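Local coordinates for protein dinoflagellate luciferase (Lingulodinium polyedrum, PDB 1VPR) that emits flashes of blue light by oxidising an open-chain tetrapyrrole luciferin with molecular oxygen, this chain being the third of its three luciferase domains, at residues Trp165-Gly170 with Ser299-Val304; Ala91-Leu96 with Tyr285-Gln290. One frame throughout, in Å; residues are numbered along the deposited sequence.

Interaction 1. Residues Trp165-Gly170 with Ser299-Val304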
ATOM      1  N   TRP A 165       4.552   5.290 -11.538  1.00 11.58           N
ATOM      2  CA  TRP A 165       5.699   5.636 -10.693  1.00 13.42           C
ATOM      3  C   TRP A 165       6.541   4.411 -10.469  1.00 12.08           C
ATOM      4  O   TRP A 165       6.007   3.342 -10.203  1.00 13.52           O
ATOM      5  CB  TRP A 165       5.197   6.141  -9.336  1.00 14.15           C
ATOM      6  CG  TRP A 165       4.277   7.324  -9.453  1.00 12.88           C
ATOM      7  CD1 TRP A 165       2.942   7.308  -9.783  1.00 16.33           C
ATOM      8  CD2 TRP A 165       4.631   8.695  -9.285  1.00 12.88           C
ATOM      9  NE1 TRP A 165       2.449   8.600  -9.825  1.00 13.52           N
ATOM     10  CE2 TRP A 165       3.468   9.466  -9.526  1.00 13.22           C
ATOM     11  CE3 TRP A 165       5.822   9.355  -8.951  1.00 11.57           C
ATOM     12  CZ2 TRP A 165       3.462  10.869  -9.450  1.00 13.57           C
ATOM     13  CZ3 TRP A 165       5.813  10.764  -8.872  1.00 12.63           C
ATOM     14  CH2 TRP A 165       4.643  11.497  -9.122  1.00 14.52           C
ATOM     15  N   ILE A 166       7.852   4.555 -10.577  1.00 14.35           N
ATOM     16  CA  ILE A 166       8.744   3.422 -10.384  1.00 14.42           C
ATOM     17  C   ILE A 166       9.607   3.619  -9.137  1.00 14.33           C
ATOM     18  O   ILE A 166      10.282   4.638  -8.971  1.00 13.33           O
ATOM     19  CB  ILE A 166       9.662   3.227 -11.625  1.00 13.02           C
ATOM     20  CG1 ILE A 166       8.836   2.741 -12.814  1.00 13.93           C
ATOM     21  CG2 ILE A 166      10.798   2.252 -11.307  1.00 14.28           C
ATOM     22  CD1 ILE A 166       8.100   1.413 -12.562  1.00 17.58           C
ATOM     23  N   THR A 167       9.583   2.623  -8.263  1.00 14.94           N
ATOM     24  CA  THR A 167      10.348   2.654  -7.025  1.00 14.74           C
ATOM     25  C   THR A 167      11.851   2.711  -7.265  1.00 14.98           C
ATOM     26  O   THR A 167      12.415   1.861  -7.993  1.00 14.10           O
ATOM     27  CB  THR A 167      10.053   1.410  -6.193  1.00 15.78           C
ATOM     28  OG1 THR A 167       8.636   1.296  -6.009  1.00 16.71           O
ATOM     29  CG2 THR A 167      10.766   1.492  -4.844  1.00 13.02           C
ATOM     30  N   VAL A 168      12.509   3.681  -6.629  1.00 11.44           N
ATOM     31  CA  VAL A 168      13.947   3.808  -6.786  1.00 13.39           C
ATOM     32  C   VAL A 168      14.671   3.684  -5.449  1.00 14.42           C
ATOM     33  O   VAL A 168      15.898   3.649  -5.385  1.00 16.11           O
ATOM     34  CB  VAL A 168      14.343   5.132  -7.540  1.00 13.88           C
ATOM     35  CG1 VAL A 168      13.900   5.035  -9.001  1.00 13.25           C
ATOM     36  CG2 VAL A 168      13.704   6.373  -6.867  1.00 17.53           C
ATOM     37  N   SER A 169      13.915   3.584  -4.370  1.00 16.40           N
ATOM     38  CA  SER A 169      14.540   3.404  -3.067  1.00 18.04           C
ATOM     39  C   SER A 169      13.530   2.890  -2.073  1.00 18.47           C
ATOM     40  O   SER A 169      12.382   3.341  -2.047  1.00 18.63           O
ATOM     41  CB  SER A 169      15.138   4.705  -2.537  1.00 17.66           C
ATOM     42  OG  SER A 169      15.671   4.473  -1.240  1.00 22.11           O
ATOM     43  N   GLY A 170      13.963   1.930  -1.260  1.00 16.47           N
ATOM     44  CA  GLY A 170      13.085   1.382  -0.245  1.00 16.44           C
ATOM     45  C   GLY A 170      12.193   0.266  -0.729  1.00 16.98           C
ATOM     46  O   GLY A 170      11.229  -0.086  -0.045  1.00 17.46           O
ATOM     47  N   SER A 299      10.173   5.019   7.924  1.00 21.40           N
ATOM     48  CA  SER A 299      10.682   4.271   6.756  1.00 21.04           C
ATOM     49  C   SER A 299      10.305   5.034   5.474  1.00 19.97           C
ATOM     50  O   SER A 299       9.129   5.361   5.294  1.00 19.45           O
ATOM     51  CB  SER A 299      10.055   2.881   6.694  1.00 22.27           C
ATOM     52  OG  SER A 299      10.376   2.115   7.836  1.00 25.02           O
ATOM     53  N   PHE A 300      11.289   5.309   4.604  1.00 18.93           N
ATOM     54  CA  PHE A 300      11.062   6.030   3.349  1.00 18.79           C
ATOM     55  C   PHE A 300      11.066   5.162   2.088  1.00 17.89           C
ATOM     56  O   PHE A 300      11.837   4.205   1.975  1.00 18.42           O
ATOM     57  CB  PHE A 300      12.126   7.128   3.133  1.00 18.82           C
ATOM     58  CG  PHE A 300      12.129   8.202   4.181  1.00 20.49           C
ATOM     59  CD1 PHE A 300      13.007   8.134   5.270  1.00 20.16           C
ATOM     60  CD2 PHE A 300      11.244   9.268   4.095  1.00 18.60           C
ATOM     61  CE1 PHE A 300      12.993   9.111   6.250  1.00 20.58           C
ATOM     62  CE2 PHE A 300      11.224  10.256   5.078  1.00 20.89           C
ATOM     63  CZ  PHE A 300      12.096  10.176   6.152  1.00 21.87           C
ATOM     64  N   VAL A 301      10.177   5.497   1.150  1.00 16.78           N
ATOM     65  CA  VAL A 301      10.120   4.819  -0.140  1.00 14.15           C
ATOM     66  C   VAL A 301      10.159   5.972  -1.136  1.00 13.57           C
ATOM     67  O   VAL A 301       9.443   6.968  -0.962  1.00 14.87           O
ATOM     68  CB  VAL A 301       8.794   3.994  -0.341  1.00 12.14           C
ATOM     69  CG1 VAL A 301       8.785   3.368  -1.746  1.00 12.91           C
ATOM     70  CG2 VAL A 301       8.702   2.892   0.705  1.00 13.73           C
ATOM     71  N   PHE A 302      11.024   5.875  -2.147  1.00 14.49           N
ATOM     72  CA  PHE A 302      11.103   6.915  -3.181  1.00 12.90           C
ATOM     73  C   PHE A 302      10.748   6.320  -4.528  1.00 14.15           C
ATOM     74  O   PHE A 302      11.173   5.191  -4.847  1.00 14.27           O
ATOM     75  CB  PHE A 302      12.513   7.518  -3.289  1.00 12.41           C
ATOM     76  CG  PHE A 302      12.881   8.425  -2.144  1.00 13.04           C
ATOM     77  CD1 PHE A 302      13.345   7.898  -0.946  1.00 13.42           C
ATOM     78  CD2 PHE A 302      12.749   9.802  -2.266  1.00 12.84           C
ATOM     79  CE1 PHE A 302      13.676   8.729   0.116  1.00 15.21           C
ATOM     80  CE2 PHE A 302      13.080  10.639  -1.214  1.00 15.12           C
ATOM     81  CZ  PHE A 302      13.544  10.099  -0.021  1.00 12.75           C
ATOM     82  N   TYR A 303       9.988   7.085  -5.319  1.00 13.20           N
ATOM     83  CA  TYR A 303       9.569   6.675  -6.666  1.00 12.74           C
ATOM     84  C   TYR A 303       9.865   7.814  -7.618  1.00 13.57           C
ATOM     85  O   TYR A 303       9.823   8.997  -7.228  1.00 13.58           O
ATOM     86  CB  TYR A 303       8.049   6.449  -6.753  1.00 13.54           C
ATOM     87  CG  TYR A 303       7.418   5.608  -5.656  1.00 13.14           C
ATOM     88  CD1 TYR A 303       7.045   6.173  -4.432  1.00  9.87           C
ATOM     89  CD2 TYR A 303       7.112   4.279  -5.880  1.00  9.93           C
ATOM     90  CE1 TYR A 303       6.365   5.415  -3.461  1.00 11.55           C
ATOM     91  CE2 TYR A 303       6.426   3.512  -4.920  1.00 12.35           C
ATOM     92  CZ  TYR A 303       6.053   4.091  -3.719  1.00 13.00           C
ATOM     93  OH  TYR A 303       5.329   3.343  -2.807  1.00 14.13           O
ATOM     94  N   VAL A 304      10.145   7.478  -8.868  1.00 11.00           N
ATOM     95  CA  VAL A 304      10.369   8.509  -9.873  1.00 11.55           C
ATOM     96  C   VAL A 304       9.230   8.358 -10.896  1.00 13.70           C
ATOM     97  O   VAL A 304       8.830   7.240 -11.241  1.00 14.34           O
ATOM     98  CB  VAL A 304      11.764   8.379 -10.553  1.00 13.27           C
ATOM     99  CG1 VAL A 304      11.901   7.019 -11.279  1.00 12.21           C
ATOM    100  CG2 VAL A 304      11.950   9.524 -11.540  1.00 10.57           C
TER
HETATM  101  O   HOH W   1      14.257   4.576   0.987  1.00 26.23           O

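Interaction 2. Residues Ala91-Leu96 with Tyr285-Gln290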
ATOM      1  N   ALA A  91      21.834   8.919  -8.124  1.00 18.77           N
ATOM      2  CA  ALA A  91      22.478  10.002  -7.382  1.00 20.17           C
ATOM      3  C   ALA A  91      21.464  11.009  -6.827  1.00 20.85           C
ATOM      4  O   ALA A  91      21.620  11.524  -5.708  1.00 19.69           O
ATOM      5  CB  ALA A  91      23.485  10.713  -8.280  1.00 18.26           C
HETATM    6  N   MSE A  92      20.424  11.310  -7.597  1.00 20.53           N
HETATM    7  CA  MSE A  92      19.436  12.248  -7.087  1.00 21.51           C
HETATM    8  C   MSE A  92      18.749  11.583  -5.903  1.00 21.17           C
HETATM    9  O   MSE A  92      18.456  12.231  -4.903  1.00 18.53           O
HETATM   10  CB  MSE A  92      18.399  12.578  -8.158  1.00 22.87           C
HETATM   11  CG  MSE A  92      18.975  13.258  -9.372  1.00 27.11           C
HETATM   12 SE   MSE A  92      17.703  13.338 -10.841  1.00 31.93          SE
HETATM   13  CE  MSE A  92      17.365  15.215 -10.841  1.00 31.08           C
ATOM     14  N   THR A  93      18.493  10.280  -6.015  1.00 21.33           N
ATOM     15  CA  THR A  93      17.811   9.548  -4.945  1.00 20.87           C
ATOM     16  C   THR A  93      18.633   9.495  -3.653  1.00 22.91           C
ATOM     17  O   THR A  93      18.101   9.686  -2.547  1.00 22.06           O
ATOM     18  CB  THR A  93      17.439   8.134  -5.430  1.00 20.58           C
ATOM     19  OG1 THR A  93      16.576   8.246  -6.577  1.00 18.54           O
ATOM     20  CG2 THR A  93      16.700   7.360  -4.347  1.00 20.23           C
ATOM     21  N   GLU A  94      19.934   9.259  -3.784  1.00 23.88           N
ATOM     22  CA  GLU A  94      20.808   9.221  -2.616  1.00 23.51           C
ATOM     23  C   GLU A  94      20.751  10.575  -1.891  1.00 24.81           C
ATOM     24  O   GLU A  94      20.654  10.629  -0.666  1.00 24.64           O
ATOM     25  CB  GLU A  94      22.235   8.908  -3.049  1.00 26.16           C
ATOM     26  N   LYS A  95      20.783  11.671  -2.642  1.00 23.73           N
ATOM     27  CA  LYS A  95      20.734  12.995  -2.028  1.00 25.00           C
ATOM     28  C   LYS A  95      19.389  13.224  -1.331  1.00 24.90           C
ATOM     29  O   LYS A  95      19.343  13.760  -0.216  1.00 23.62           O
ATOM     30  CB  LYS A  95      21.008  14.070  -3.088  1.00 28.51           C
ATOM     31  CG  LYS A  95      20.956  15.515  -2.577  1.00 32.99           C
ATOM     32  CD  LYS A  95      21.547  16.480  -3.618  1.00 34.63           C
ATOM     33  CE  LYS A  95      21.206  17.930  -3.285  1.00 37.42           C
ATOM     34  NZ  LYS A  95      21.445  18.210  -1.832  1.00 40.60           N
ATOM     35  N   LEU A  96      18.292  12.809  -1.972  1.00 23.13           N
ATOM     36  CA  LEU A  96      16.967  12.964  -1.364  1.00 21.29           C
ATOM     37  C   LEU A  96      16.860  12.147  -0.065  1.00 23.30           C
ATOM     38  O   LEU A  96      16.237  12.579   0.912  1.00 21.66           O
ATOM     39  CB  LEU A  96      15.877  12.492  -2.331  1.00 20.25           C
ATOM     40  CG  LEU A  96      15.613  13.317  -3.590  1.00 19.71           C
ATOM     41  CD1 LEU A  96      14.581  12.601  -4.471  1.00 20.30           C
ATOM     42  CD2 LEU A  96      15.102  14.703  -3.193  1.00 23.36           C
ATOM     43  N   TYR A 285      12.952  15.752 -13.583  1.00 16.45           N
ATOM     44  CA  TYR A 285      11.982  14.722 -13.148  1.00 17.11           C
ATOM     45  C   TYR A 285      11.049  15.095 -12.030  1.00 16.79           C
ATOM     46  O   TYR A 285      11.219  16.119 -11.369  1.00 16.67           O
ATOM     47  CB  TYR A 285      12.721  13.474 -12.651  1.00 15.27           C
ATOM     48  CG  TYR A 285      13.665  12.892 -13.656  1.00 17.50           C
ATOM     49  CD1 TYR A 285      13.205  12.485 -14.909  1.00 16.76           C
ATOM     50  CD2 TYR A 285      15.029  12.738 -13.360  1.00 17.23           C
ATOM     51  CE1 TYR A 285      14.081  11.934 -15.851  1.00 17.54           C
ATOM     52  CE2 TYR A 285      15.919  12.177 -14.315  1.00 19.13           C
ATOM     53  CZ  TYR A 285      15.424  11.787 -15.550  1.00 17.85           C
ATOM     54  OH  TYR A 285      16.271  11.279 -16.515  1.00 17.26           O
ATOM     55  N   THR A 286      10.058  14.224 -11.812  1.00 15.87           N
ATOM     56  CA  THR A 286       9.134  14.396 -10.708  1.00 15.74           C
ATOM     57  C   THR A 286       9.319  13.163  -9.824  1.00 16.21           C
ATOM     58  O   THR A 286       9.310  12.038 -10.311  1.00 14.81           O
ATOM     59  CB  THR A 286       7.657  14.475 -11.178  1.00 15.64           C
ATOM     60  OG1 THR A 286       7.475  15.645 -11.991  1.00 15.76           O
ATOM     61  CG2 THR A 286       6.710  14.566  -9.955  1.00 17.05           C
ATOM     62  N   PHE A 287       9.513  13.375  -8.529  1.00 16.00           N
ATOM     63  CA  PHE A 287       9.681  12.273  -7.612  1.00 15.41           C
ATOM     64  C   PHE A 287       8.541  12.243  -6.605  1.00 15.21           C
ATOM     65  O   PHE A 287       7.835  13.230  -6.411  1.00 15.98           O
ATOM     66  CB  PHE A 287      11.001  12.393  -6.821  1.00 14.38           C
ATOM     67  CG  PHE A 287      12.224  11.966  -7.588  1.00 15.13           C
ATOM     68  CD1 PHE A 287      12.751  12.771  -8.601  1.00 16.38           C
ATOM     69  CD2 PHE A 287      12.858  10.768  -7.285  1.00 14.33           C
ATOM     70  CE1 PHE A 287      13.886  12.381  -9.291  1.00 16.32           C
ATOM     71  CE2 PHE A 287      13.994  10.373  -7.978  1.00 16.04           C
ATOM     72  CZ  PHE A 287      14.508  11.177  -8.977  1.00 14.14           C
HETATM   73  N   MSE A 288       8.377  11.097  -5.964  1.00 13.72           N
HETATM   74  CA  MSE A 288       7.379  10.960  -4.937  1.00 15.57           C
HETATM   75  C   MSE A 288       8.086  10.352  -3.749  1.00 14.74           C
HETATM   76  O   MSE A 288       8.779   9.347  -3.892  1.00 13.51           O
HETATM   77  CB  MSE A 288       6.225  10.025  -5.366  1.00 17.39           C
HETATM   78  CG  MSE A 288       5.358   9.639  -4.172  1.00 18.47           C
HETATM   79 SE   MSE A 288       3.794   8.566  -4.626  1.00 28.39          SE
HETATM   80  CE  MSE A 288       2.701   9.961  -5.145  1.00 17.27           C
ATOM     81  N   ARG A 289       7.927  10.959  -2.580  1.00 14.12           N
ATOM     82  CA  ARG A 289       8.526  10.399  -1.393  1.00 15.24           C
ATOM     83  C   ARG A 289       7.425   9.939  -0.465  1.00 15.09           C
ATOM     84  O   ARG A 289       6.524  10.695  -0.123  1.00 16.51           O
ATOM     85  CB  ARG A 289       9.421  11.404  -0.647  1.00 15.16           C
ATOM     86  CG  ARG A 289      10.087  10.765   0.589  1.00 15.12           C
ATOM     87  CD  ARG A 289      10.822  11.798   1.467  1.00 15.68           C
ATOM     88  NE  ARG A 289       9.894  12.762   2.076  1.00 17.24           N
ATOM     89  CZ  ARG A 289      10.265  13.945   2.574  1.00 19.45           C
ATOM     90  NH1 ARG A 289       9.366  14.759   3.108  1.00 18.00           N
ATOM     91  NH2 ARG A 289      11.539  14.325   2.529  1.00 18.66           N
ATOM     92  N   GLN A 290       7.504   8.675  -0.077  1.00 15.62           N
ATOM     93  CA  GLN A 290       6.543   8.080   0.847  1.00 15.27           C
ATOM     94  C   GLN A 290       7.256   7.938   2.197  1.00 14.69           C
ATOM     95  O   GLN A 290       8.358   7.399   2.262  1.00 16.46           O
ATOM     96  CB  GLN A 290       6.158   6.698   0.319  1.00 17.17           C
ATOM     97  CG  GLN A 290       5.200   5.894   1.180  1.00 15.74           C
ATOM     98  CD  GLN A 290       4.841   4.587   0.519  1.00 18.24           C
ATOM     99  OE1 GLN A 290       4.305   4.567  -0.596  1.00 14.52           O
ATOM    100  NE2 GLN A 290       5.139   3.483   1.198  1.00 17.29           N
TER
HETATM  101  O   HOH W   2      13.665  13.860   0.763  1.00 19.88           O

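Interaction 1. Residues Trp165-Gly170 with Ser299-Val304
The ring of Tyr-303 has the carbonyl carbon of Ile-166 at its edge, near its plane, while Thr-167 lies alongside and points the same way, its OG1 3.3 Å from Tyr-303 CE2 on an oblique approach. Both hydroxyls find partners beyond the strand pair: Thr-167 OG1 bonds to Gly-204 O, and Tyr-303 OH to Gln-290 OE1. On the opposite face of the sheet, the Phe-302 ring receives Ser-169 CB obliquely, 4.0 Å from CD1, and a water lies in the ring plane at its edge. Ser-169 OG, anti to its backbone N (chi1 177°), meets this water, which in turn donates to Phe-300 O. Nearby, Val-168 and Val-304 cross at about a right angle, CG1 to CG1 at 3.6 Å.

The backbone illustrates how an antiparallel pair absorbs an extra residue. Ile-166 and Val-304 form a hydrogen-bonded pair, each N bonded to the other's O; past the non-hydrogen-bonded pair of Thr-167 and Tyr-303, Val-168 and Ser-169 both face Phe-302 in a classic beta bulge. Phe-302 O is gripped twice from the same face of its carbonyl plane, nearly straight by Val-168 N at 2.7 Å and more bent by Ser-169 N at 3.2 Å. Sharing one acceptor lets the register slip by a residue while both amide N-H groups keep a partner.

Interaction 2. Residues Ala91-Leu96 with Tyr285-Gln290
Leu-96 reaches over one face of the Phe-287 ring, its CD1 standing 3.7 Å above the ring plane and displaced toward the rim near CD2, in a CH-pi contact. The two side chains cross obliquely. The Thr-93 side chain crosses that of Phe-287 at about a right angle, and its OG1 approaches the ring obliquely, 3.6 Å from Phe-287 CE2. With chi1 at -59°, that OG1 sits anti to the carbonyl carbon and beside the backbone N, from where it bonds back to Val-89 O one turn earlier in the helix; the hydroxyl is thus satisfied even though it lies against an aromatic carbon.

Met-92, present as selenomethionine, lies one helical turn before Leu-96 and serves two rings. Its chi2 of 169° carries SE out anti to CA, to a point in the plane of the Tyr-285 ring at the edge, 3.7 Å from CD2. The two side chains cross at about a right angle. SE also approaches Phe-287 obliquely, 5.3 Å from the ring centroid, a second Met-aromatic contact, and Met-92 CB touches Phe-287 CZ. An alanine in place of Phe-287 would probably open a gap beneath Leu-96 CD1 and leave the Met-92 chain freer to turn.

Farther along, a water links the polar groups, donating to Leu-96 O and accepting from Arg-289 NH2 at 2.8 Å, while Arg-289 NH1 forms a salt bridge with Asp-103. Tyr-285, Phe-287 and Arg-289 turn toward the helix and Met-288 away, the usual alternation of a strand. The arrangement is that of an amphipathic helix laid against the wall of a calycin beta barrel, its segment inclined 39° to the strand segment, with Phe-287 received among Met-92, Thr-93 and Leu-96, which span about one helical turn.

In the fold
Following the chain from the N terminus, the first of the four segments met is on helix 87-100, then comes strand 163-169, which opens the large sheet, and finally the consecutive strands 285-294 and 297-307, which end it. Interaction 2 closes a loop from the helix to residues 285-290; interaction 1 closes another from residues 165-170 to 299-304. Their segments alternate, so the loops cross. Pairing of the first strand with the last, with the outermost strands 229-233 and 237-241 falling midway in strand order, matches the ten-stranded barrel of fatty acid binding proteins. The contacts also meet directly: Val-301 O bonds to Gln-290 N, Phe-302 packs on Arg-289, and Val-168 on Thr-93, tying the helix to the barrel's closing seam.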